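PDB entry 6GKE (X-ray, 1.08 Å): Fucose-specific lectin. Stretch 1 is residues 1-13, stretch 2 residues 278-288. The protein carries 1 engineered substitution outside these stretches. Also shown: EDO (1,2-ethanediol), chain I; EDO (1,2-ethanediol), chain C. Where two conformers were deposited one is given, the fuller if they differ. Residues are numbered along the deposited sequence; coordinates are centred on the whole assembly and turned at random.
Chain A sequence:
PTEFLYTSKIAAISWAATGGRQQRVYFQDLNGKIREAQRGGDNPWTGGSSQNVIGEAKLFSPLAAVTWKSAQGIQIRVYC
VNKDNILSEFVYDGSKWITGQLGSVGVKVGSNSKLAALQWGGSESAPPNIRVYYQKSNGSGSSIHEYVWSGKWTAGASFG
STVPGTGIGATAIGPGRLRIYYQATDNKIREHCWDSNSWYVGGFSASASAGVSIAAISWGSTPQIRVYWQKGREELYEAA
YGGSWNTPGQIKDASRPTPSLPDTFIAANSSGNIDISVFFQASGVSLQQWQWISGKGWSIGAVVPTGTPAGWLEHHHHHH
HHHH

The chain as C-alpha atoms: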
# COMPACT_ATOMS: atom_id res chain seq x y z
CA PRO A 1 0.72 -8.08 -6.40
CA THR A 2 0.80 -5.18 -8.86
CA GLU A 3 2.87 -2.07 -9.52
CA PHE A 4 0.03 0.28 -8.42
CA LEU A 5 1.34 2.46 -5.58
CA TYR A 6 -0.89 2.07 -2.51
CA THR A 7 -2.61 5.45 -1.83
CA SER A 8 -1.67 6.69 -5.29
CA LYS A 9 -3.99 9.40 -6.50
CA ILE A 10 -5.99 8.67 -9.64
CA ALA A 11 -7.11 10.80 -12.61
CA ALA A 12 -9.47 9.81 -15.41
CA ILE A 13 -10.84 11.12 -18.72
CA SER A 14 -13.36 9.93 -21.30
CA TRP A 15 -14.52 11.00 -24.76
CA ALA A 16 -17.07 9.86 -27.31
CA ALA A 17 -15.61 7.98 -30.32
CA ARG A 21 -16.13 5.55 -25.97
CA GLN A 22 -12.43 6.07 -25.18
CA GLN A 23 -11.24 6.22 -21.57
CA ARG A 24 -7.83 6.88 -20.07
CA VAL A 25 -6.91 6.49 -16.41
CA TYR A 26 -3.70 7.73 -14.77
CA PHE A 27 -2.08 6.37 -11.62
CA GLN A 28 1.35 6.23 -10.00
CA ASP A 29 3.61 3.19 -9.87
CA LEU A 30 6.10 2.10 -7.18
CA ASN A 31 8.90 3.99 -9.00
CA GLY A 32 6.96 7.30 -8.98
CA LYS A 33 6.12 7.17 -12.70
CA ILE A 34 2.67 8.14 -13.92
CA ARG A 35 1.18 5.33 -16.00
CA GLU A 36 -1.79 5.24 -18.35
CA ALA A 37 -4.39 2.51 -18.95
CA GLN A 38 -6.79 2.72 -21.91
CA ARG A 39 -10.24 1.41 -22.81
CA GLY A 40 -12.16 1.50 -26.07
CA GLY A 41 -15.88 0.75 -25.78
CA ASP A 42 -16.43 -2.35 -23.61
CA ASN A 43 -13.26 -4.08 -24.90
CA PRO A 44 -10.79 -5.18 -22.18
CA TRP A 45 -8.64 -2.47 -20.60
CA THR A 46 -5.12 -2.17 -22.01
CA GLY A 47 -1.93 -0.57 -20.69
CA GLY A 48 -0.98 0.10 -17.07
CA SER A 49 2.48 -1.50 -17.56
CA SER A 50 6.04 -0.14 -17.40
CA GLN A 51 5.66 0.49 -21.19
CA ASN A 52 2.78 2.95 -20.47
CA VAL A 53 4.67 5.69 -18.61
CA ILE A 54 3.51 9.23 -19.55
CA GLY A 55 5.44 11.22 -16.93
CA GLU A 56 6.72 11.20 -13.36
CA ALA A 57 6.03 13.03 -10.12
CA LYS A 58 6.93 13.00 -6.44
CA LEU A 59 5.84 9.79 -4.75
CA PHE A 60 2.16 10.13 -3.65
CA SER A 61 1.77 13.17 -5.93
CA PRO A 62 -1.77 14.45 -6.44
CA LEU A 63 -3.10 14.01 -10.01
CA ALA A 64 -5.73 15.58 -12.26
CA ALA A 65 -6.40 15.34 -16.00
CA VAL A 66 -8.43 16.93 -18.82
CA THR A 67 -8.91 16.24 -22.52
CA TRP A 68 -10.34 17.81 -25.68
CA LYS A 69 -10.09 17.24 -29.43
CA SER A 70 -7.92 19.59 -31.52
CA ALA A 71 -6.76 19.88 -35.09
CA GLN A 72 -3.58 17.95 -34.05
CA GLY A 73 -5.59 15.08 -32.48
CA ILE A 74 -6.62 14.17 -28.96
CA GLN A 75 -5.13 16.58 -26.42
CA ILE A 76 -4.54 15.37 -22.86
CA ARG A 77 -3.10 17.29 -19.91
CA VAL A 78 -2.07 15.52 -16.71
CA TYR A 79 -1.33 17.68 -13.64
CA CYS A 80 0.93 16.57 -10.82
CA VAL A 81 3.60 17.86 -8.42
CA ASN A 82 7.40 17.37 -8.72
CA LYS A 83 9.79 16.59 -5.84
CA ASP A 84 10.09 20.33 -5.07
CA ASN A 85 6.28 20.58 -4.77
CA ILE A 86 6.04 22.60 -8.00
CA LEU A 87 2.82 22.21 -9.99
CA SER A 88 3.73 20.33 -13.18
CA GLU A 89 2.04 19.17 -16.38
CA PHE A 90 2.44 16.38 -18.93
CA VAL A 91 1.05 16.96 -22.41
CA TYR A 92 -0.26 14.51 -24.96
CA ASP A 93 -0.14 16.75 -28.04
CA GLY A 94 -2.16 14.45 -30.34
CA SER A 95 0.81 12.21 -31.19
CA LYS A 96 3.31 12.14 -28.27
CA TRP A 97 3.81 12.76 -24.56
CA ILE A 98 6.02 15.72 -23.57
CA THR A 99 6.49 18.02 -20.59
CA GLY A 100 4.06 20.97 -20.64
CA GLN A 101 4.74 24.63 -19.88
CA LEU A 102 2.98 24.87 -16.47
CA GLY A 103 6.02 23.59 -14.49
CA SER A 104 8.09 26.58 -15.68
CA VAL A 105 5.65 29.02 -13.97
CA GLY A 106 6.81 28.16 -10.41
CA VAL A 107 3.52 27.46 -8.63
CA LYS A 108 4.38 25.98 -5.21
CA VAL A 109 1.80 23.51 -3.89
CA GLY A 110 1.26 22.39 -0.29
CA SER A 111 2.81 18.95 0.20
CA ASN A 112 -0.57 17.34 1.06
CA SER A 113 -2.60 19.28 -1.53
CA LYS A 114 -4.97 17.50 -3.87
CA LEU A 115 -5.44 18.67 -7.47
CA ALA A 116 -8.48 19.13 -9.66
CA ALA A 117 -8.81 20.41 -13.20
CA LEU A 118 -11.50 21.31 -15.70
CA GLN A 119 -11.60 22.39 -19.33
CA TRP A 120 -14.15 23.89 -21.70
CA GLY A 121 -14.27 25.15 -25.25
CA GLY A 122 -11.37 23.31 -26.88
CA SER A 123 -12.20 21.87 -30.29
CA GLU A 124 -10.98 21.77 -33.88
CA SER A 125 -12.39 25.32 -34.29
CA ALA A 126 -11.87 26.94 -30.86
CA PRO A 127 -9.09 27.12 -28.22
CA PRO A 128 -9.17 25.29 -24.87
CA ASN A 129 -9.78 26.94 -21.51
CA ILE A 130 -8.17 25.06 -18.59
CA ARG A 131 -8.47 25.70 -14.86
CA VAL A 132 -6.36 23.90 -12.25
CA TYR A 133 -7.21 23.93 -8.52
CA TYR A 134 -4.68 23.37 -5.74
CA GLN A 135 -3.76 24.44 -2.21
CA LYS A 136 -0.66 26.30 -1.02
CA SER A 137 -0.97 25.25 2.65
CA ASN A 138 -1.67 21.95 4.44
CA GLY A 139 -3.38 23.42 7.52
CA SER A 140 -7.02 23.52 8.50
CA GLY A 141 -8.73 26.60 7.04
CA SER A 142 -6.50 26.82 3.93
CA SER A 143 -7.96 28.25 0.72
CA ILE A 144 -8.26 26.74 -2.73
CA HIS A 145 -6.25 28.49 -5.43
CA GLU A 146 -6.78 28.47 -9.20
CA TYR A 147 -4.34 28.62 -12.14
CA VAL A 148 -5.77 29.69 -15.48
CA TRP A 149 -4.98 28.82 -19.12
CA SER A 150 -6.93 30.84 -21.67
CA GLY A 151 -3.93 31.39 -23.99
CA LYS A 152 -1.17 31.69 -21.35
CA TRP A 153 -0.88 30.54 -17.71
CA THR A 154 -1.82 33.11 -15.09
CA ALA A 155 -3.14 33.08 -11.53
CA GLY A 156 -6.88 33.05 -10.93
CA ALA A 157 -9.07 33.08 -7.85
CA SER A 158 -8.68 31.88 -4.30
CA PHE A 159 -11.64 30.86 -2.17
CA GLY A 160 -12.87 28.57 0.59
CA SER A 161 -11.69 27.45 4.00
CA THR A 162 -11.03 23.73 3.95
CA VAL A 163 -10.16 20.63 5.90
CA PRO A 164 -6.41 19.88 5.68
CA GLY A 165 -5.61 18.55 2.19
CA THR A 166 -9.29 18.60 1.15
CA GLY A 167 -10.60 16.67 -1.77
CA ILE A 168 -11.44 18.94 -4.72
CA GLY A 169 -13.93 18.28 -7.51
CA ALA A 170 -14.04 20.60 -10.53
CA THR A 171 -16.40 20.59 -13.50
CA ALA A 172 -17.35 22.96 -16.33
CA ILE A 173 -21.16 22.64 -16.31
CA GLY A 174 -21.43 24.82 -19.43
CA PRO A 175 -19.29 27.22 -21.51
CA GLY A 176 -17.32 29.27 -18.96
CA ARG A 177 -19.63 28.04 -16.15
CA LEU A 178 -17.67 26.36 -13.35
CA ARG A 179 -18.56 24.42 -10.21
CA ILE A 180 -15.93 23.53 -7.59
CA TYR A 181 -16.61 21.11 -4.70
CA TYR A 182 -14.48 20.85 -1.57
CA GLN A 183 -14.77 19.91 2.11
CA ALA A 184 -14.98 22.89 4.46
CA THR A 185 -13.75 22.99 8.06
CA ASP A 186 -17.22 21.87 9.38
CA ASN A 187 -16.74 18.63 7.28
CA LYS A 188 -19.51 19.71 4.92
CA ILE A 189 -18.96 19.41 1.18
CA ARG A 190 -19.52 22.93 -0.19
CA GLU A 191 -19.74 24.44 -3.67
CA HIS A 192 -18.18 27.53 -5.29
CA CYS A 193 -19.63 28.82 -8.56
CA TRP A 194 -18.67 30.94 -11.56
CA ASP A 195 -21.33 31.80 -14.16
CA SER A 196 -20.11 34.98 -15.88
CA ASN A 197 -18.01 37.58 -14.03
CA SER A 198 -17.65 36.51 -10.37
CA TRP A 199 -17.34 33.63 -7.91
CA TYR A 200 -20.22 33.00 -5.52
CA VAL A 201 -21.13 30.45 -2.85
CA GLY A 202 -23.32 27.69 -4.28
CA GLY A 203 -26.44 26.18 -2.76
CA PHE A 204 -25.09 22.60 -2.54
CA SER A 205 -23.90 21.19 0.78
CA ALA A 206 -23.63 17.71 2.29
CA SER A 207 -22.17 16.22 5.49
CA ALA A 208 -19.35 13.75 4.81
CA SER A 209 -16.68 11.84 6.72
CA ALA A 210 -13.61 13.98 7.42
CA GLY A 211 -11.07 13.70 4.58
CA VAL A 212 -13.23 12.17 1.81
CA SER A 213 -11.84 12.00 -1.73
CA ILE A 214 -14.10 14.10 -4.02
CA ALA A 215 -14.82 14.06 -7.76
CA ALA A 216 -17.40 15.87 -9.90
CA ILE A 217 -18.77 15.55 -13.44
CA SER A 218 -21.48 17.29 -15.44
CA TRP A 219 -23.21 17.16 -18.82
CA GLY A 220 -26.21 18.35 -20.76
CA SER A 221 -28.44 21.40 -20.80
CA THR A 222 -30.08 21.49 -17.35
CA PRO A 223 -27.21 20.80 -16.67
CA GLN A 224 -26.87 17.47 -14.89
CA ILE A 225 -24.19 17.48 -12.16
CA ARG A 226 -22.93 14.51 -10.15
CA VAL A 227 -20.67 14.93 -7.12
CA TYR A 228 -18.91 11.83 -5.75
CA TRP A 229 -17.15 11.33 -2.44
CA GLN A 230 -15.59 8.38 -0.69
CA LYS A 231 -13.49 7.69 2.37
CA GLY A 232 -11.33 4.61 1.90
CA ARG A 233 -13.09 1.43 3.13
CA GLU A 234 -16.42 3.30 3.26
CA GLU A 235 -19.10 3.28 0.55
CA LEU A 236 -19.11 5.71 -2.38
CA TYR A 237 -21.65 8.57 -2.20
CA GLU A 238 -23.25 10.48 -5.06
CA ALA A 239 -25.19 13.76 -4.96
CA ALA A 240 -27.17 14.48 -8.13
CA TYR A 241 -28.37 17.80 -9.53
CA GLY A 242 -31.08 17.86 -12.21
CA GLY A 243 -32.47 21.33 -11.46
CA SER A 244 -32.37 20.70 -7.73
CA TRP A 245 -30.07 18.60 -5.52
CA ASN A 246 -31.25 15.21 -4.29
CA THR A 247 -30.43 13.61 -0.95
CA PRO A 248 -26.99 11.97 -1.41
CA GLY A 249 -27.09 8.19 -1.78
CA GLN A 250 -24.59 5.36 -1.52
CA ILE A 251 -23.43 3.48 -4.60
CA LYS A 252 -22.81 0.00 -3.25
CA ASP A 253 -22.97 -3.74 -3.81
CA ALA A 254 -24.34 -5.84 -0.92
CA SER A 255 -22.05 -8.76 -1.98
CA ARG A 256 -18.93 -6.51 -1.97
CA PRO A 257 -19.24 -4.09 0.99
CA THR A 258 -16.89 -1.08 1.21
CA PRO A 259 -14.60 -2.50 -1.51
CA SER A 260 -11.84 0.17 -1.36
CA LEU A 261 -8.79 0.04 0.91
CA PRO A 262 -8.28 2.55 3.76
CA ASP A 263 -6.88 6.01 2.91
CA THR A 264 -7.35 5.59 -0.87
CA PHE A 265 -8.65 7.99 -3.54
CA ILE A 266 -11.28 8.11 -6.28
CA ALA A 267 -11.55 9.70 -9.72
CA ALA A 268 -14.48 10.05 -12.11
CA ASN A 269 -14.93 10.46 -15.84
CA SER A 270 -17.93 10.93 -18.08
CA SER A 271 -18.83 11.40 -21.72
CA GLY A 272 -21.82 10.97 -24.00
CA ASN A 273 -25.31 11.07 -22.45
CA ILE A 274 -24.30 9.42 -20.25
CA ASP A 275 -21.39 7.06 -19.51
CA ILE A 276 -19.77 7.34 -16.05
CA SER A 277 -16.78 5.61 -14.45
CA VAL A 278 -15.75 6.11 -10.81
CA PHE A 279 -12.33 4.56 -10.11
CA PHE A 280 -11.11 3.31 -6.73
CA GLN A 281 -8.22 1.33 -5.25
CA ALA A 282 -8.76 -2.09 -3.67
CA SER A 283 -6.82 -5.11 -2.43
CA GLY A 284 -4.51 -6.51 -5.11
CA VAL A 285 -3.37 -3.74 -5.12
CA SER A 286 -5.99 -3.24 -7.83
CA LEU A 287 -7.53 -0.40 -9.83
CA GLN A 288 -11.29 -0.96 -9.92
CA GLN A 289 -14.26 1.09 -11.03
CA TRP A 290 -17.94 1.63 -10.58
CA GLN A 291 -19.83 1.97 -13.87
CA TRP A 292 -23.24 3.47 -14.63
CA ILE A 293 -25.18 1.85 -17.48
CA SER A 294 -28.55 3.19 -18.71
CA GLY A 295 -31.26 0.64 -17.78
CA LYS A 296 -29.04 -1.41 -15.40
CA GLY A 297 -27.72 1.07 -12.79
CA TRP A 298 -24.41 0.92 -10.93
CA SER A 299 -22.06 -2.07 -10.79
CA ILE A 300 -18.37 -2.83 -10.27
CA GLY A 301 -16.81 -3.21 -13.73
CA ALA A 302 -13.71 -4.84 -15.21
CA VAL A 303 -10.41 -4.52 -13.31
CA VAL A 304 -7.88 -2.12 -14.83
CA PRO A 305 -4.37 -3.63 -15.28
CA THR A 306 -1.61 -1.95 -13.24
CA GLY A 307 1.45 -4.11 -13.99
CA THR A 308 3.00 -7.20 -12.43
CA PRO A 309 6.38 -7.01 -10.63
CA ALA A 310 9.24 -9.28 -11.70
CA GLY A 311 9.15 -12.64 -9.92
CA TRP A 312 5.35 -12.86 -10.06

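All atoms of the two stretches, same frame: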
# COMPACT_ATOMS: atom_id res chain seq x y z
N PRO A 1 0.54 -9.51 -6.61
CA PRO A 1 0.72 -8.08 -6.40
C PRO A 1 0.79 -7.35 -7.74
O PRO A 1 0.90 -7.99 -8.80
CB PRO A 1 2.03 -7.94 -5.61
CG PRO A 1 2.81 -9.17 -5.98
CD PRO A 1 1.77 -10.23 -6.28
N THR A 2 0.72 -6.02 -7.68
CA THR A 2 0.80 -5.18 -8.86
C THR A 2 1.82 -4.06 -8.62
O THR A 2 2.41 -3.97 -7.54
CB THR A 2 -0.56 -4.58 -9.23
OG1 THR A 2 -0.80 -3.47 -8.35
CG2 THR A 2 -1.70 -5.58 -9.16
N GLU A 3 1.96 -3.20 -9.62
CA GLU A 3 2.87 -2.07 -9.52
C GLU A 3 2.12 -0.77 -9.19
O GLU A 3 2.71 0.30 -9.22
CB GLU A 3 3.72 -2.00 -10.79
CG GLU A 3 4.55 -3.26 -10.96
CD GLU A 3 5.34 -3.34 -12.25
OE1 GLU A 3 4.81 -2.92 -13.31
OE2 GLU A 3 6.49 -3.81 -12.20
N PHE A 4 0.84 -0.88 -8.82
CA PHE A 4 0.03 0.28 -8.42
C PHE A 4 0.45 0.71 -7.01
O PHE A 4 0.32 -0.05 -6.07
CB PHE A 4 -1.44 -0.14 -8.45
CG PHE A 4 -2.51 0.92 -8.32
CD1 PHE A 4 -2.26 2.29 -8.36
CD2 PHE A 4 -3.83 0.50 -8.21
CE1 PHE A 4 -3.31 3.20 -8.27
CE2 PHE A 4 -4.87 1.41 -8.12
CZ PHE A 4 -4.61 2.76 -8.16
N LEU A 5 0.93 1.95 -6.88
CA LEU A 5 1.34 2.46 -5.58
C LEU A 5 0.11 2.57 -4.67
O LEU A 5 -0.88 3.21 -5.01
CB LEU A 5 2.00 3.82 -5.78
CG LEU A 5 2.45 4.56 -4.52
CD1 LEU A 5 3.63 3.85 -3.87
CD2 LEU A 5 2.79 6.00 -4.87
N TYR A 6 0.21 1.99 -3.47
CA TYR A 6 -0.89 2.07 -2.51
C TYR A 6 -1.01 3.52 -2.03
O TYR A 6 -0.03 4.11 -1.60
CB TYR A 6 -0.65 1.12 -1.33
CG TYR A 6 -1.64 1.28 -0.20
CD1 TYR A 6 -3.00 1.16 -0.41
CD2 TYR A 6 -1.19 1.55 1.08
CE1 TYR A 6 -3.90 1.30 0.63
CE2 TYR A 6 -2.08 1.68 2.13
CZ TYR A 6 -3.44 1.56 1.91
OH TYR A 6 -4.30 1.68 2.96
N THR A 7 -2.24 4.04 -2.11
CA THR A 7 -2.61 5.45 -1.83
C THR A 7 -2.11 6.40 -2.92
O THR A 7 -2.13 7.62 -2.73
CB THR A 7 -2.28 5.94 -0.40
OG1 THR A 7 -0.88 6.20 -0.22
CG2 THR A 7 -2.77 4.99 0.66
N SER A 8 -1.77 5.87 -4.09
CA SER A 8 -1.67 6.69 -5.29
C SER A 8 -2.96 7.49 -5.48
O SER A 8 -4.05 6.95 -5.31
CB SER A 8 -1.45 5.82 -6.50
OG SER A 8 -1.43 6.57 -7.71
N LYS A 9 -2.83 8.72 -5.96
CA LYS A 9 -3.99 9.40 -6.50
C LYS A 9 -4.30 8.83 -7.89
O LYS A 9 -3.52 8.07 -8.46
CB LYS A 9 -3.78 10.92 -6.50
CG LYS A 9 -3.86 11.55 -5.11
CD LYS A 9 -2.68 11.28 -4.20
CE LYS A 9 -2.68 12.23 -3.02
NZ LYS A 9 -1.55 11.98 -2.09
N ILE A 10 -5.48 9.17 -8.38
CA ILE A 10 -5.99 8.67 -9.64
C ILE A 10 -6.55 9.85 -10.42
O ILE A 10 -7.12 10.77 -9.84
CB ILE A 10 -7.08 7.59 -9.43
CG1 ILE A 10 -6.63 6.50 -8.45
CG2 ILE A 10 -7.53 7.00 -10.75
CD1 ILE A 10 -7.75 5.58 -8.01
N ALA A 11 -6.43 9.83 -11.75
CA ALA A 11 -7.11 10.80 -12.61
C ALA A 11 -7.67 10.05 -13.81
O ALA A 11 -7.09 9.07 -14.25
CB ALA A 11 -6.18 11.91 -13.05
N ALA A 12 -8.80 10.52 -14.34
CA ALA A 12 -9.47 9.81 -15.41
C ALA A 12 -10.16 10.78 -16.37
O ALA A 12 -10.67 11.82 -15.96
CB ALA A 12 -10.48 8.84 -14.84
N ILE A 13 -10.21 10.37 -17.64
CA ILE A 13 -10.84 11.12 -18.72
C ILE A 13 -11.61 10.14 -19.62
O ILE A 13 -11.34 8.94 -19.63
CB ILE A 13 -9.81 11.93 -19.53
CG1 ILE A 13 -8.73 11.02 -20.12
CG2 ILE A 13 -9.23 13.07 -18.71
CD1 ILE A 13 -7.76 11.68 -21.07
N VAL A 278 -16.34 5.59 -12.05
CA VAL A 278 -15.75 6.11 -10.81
C VAL A 278 -14.73 5.07 -10.33
O VAL A 278 -15.10 3.97 -9.91
CB VAL A 278 -16.79 6.43 -9.72
CG1 VAL A 278 -16.11 7.05 -8.51
CG2 VAL A 278 -17.89 7.34 -10.24
N PHE A 279 -13.46 5.44 -10.41
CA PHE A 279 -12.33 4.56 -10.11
C PHE A 279 -12.00 4.59 -8.62
O PHE A 279 -12.15 5.62 -7.96
CB PHE A 279 -11.11 4.99 -10.91
CG PHE A 279 -11.33 4.85 -12.39
CD1 PHE A 279 -11.06 3.65 -13.03
CD2 PHE A 279 -11.87 5.89 -13.13
CE1 PHE A 279 -11.29 3.51 -14.39
CE2 PHE A 279 -12.12 5.74 -14.49
CZ PHE A 279 -11.83 4.54 -15.11
N PHE A 280 -11.54 3.44 -8.11
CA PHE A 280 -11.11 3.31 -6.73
C PHE A 280 -9.99 2.27 -6.65
O PHE A 280 -9.71 1.55 -7.60
CB PHE A 280 -12.30 2.98 -5.82
CG PHE A 280 -12.97 1.64 -6.04
CD1 PHE A 280 -14.01 1.50 -6.95
CD2 PHE A 280 -12.61 0.54 -5.28
CE1 PHE A 280 -14.65 0.28 -7.11
CE2 PHE A 280 -13.25 -0.68 -5.45
CZ PHE A 280 -14.27 -0.81 -6.36
N GLN A 281 -9.35 2.23 -5.48
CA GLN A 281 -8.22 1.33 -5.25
C GLN A 281 -8.59 0.31 -4.18
O GLN A 281 -9.04 0.67 -3.09
CB GLN A 281 -6.98 2.13 -4.85
CG GLN A 281 -5.74 1.26 -4.63
CD GLN A 281 -4.52 2.09 -4.33
OE1 GLN A 281 -4.48 2.83 -3.35
NE2 GLN A 281 -3.51 2.00 -5.18
N ALA A 282 -8.36 -0.97 -4.50
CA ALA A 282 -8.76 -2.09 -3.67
C ALA A 282 -7.58 -3.04 -3.45
O ALA A 282 -6.50 -2.85 -4.00
CB ALA A 282 -9.91 -2.82 -4.34
N SER A 283 -7.81 -4.07 -2.64
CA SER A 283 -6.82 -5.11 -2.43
C SER A 283 -6.36 -5.66 -3.78
O SER A 283 -7.13 -5.75 -4.73
CB SER A 283 -7.35 -6.21 -1.55
OG SER A 283 -8.40 -6.90 -2.20
N GLY A 284 -5.07 -6.02 -3.86
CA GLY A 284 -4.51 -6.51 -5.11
C GLY A 284 -3.02 -6.23 -5.24
O GLY A 284 -2.24 -7.16 -5.38
N VAL A 285 -2.58 -4.96 -5.20
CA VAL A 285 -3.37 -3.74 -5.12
C VAL A 285 -3.97 -3.44 -6.50
O VAL A 285 -3.24 -3.35 -7.49
CB VAL A 285 -2.47 -2.57 -4.65
CG1 VAL A 285 -3.14 -1.22 -4.77
CG2 VAL A 285 -1.97 -2.79 -3.23
N SER A 286 -5.29 -3.28 -6.56
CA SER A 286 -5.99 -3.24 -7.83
C SER A 286 -6.67 -1.88 -8.07
O SER A 286 -7.06 -1.18 -7.13
CB SER A 286 -6.99 -4.36 -7.94
OG SER A 286 -7.97 -4.29 -6.92
N LEU A 287 -6.79 -1.55 -9.35
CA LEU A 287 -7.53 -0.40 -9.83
C LEU A 287 -8.88 -0.91 -10.36
O LEU A 287 -8.93 -1.66 -11.33
CB LEU A 287 -6.71 0.30 -10.92
CG LEU A 287 -7.34 1.54 -11.57
CD1 LEU A 287 -7.79 2.56 -10.54
CD2 LEU A 287 -6.34 2.17 -12.53
N GLN A 288 -9.94 -0.52 -9.65
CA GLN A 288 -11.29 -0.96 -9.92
C GLN A 288 -12.13 0.25 -10.33
O GLN A 288 -11.70 1.39 -10.20
CB GLN A 288 -11.92 -1.55 -8.66
CG GLN A 288 -11.08 -2.59 -7.95
CD GLN A 288 -11.53 -4.02 -8.17
OE1 GLN A 288 -12.63 -4.29 -8.65
NE2 GLN A 288 -10.67 -4.93 -7.76
C1 EDO I . 2.04 -1.79 -2.46
O1 EDO I . 0.99 -2.72 -2.20
C2 EDO I . 1.77 -0.49 -3.21
O2 EDO I . 2.55 0.64 -2.67
C1 EDO C . 2.41 2.72 -0.41
O1 EDO C . 1.53 3.25 0.58
C2 EDO C . 3.35 1.56 -0.09
O2 EDO C . 3.49 0.63 -1.21
O HOH W 1 0.26 -4.93 -5.00
O HOH W 2 -5.65 5.42 -3.70

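The N-terminal stretch runs as loop through a type II beta turn from Leu5 to Ser8 and then enters a strand that includes Ala11 to Ile13. The other stretch is a hairpin: strand 278-282 pairs with strand 286-288 through backbone hydrogen bonds such as Ala282 N to Ser286 O (2.9 Å). The strand of the N-terminal stretch and strand 278-282 run roughly antiparallel (152°), but their axes come no closer than 8.2 Å, and they meet through side chains rather than by backbone pairing. In the hairpin loop, Gly284 adopts phi/psi of 152/-59, where a CB would jam against the preceding carbonyl, and a cis peptide leads into Val285.

Gln281, extended along chi1 and chi2, reads the turn with both ends of its amide: NE2 donates to Leu5 O (2.9 Å), while OE1 accepts from Thr7 N (2.8 Å). Water 2 links the same OE1 to Ser8 O. Gln281 NE2 also lies over one face of the Phe4 ring, 3.3 Å from CZ; the flat ring fills the space beside Val285 and Leu287, its CE2 3.5 Å from Leu287 CB. Thr2 OG1 donates to Val285 O (2.6 Å) and accepts from Phe4 N (3.1 Å), a dual role suited to a hydroxyl. Farther along, branched Ile10 reaches Leu287 (CD1 to CD1, 3.9 Å), and the methyl of Ala12 packs against the Phe279 ring, Ala12 CB lying 3.5 Å from Phe279 CE2.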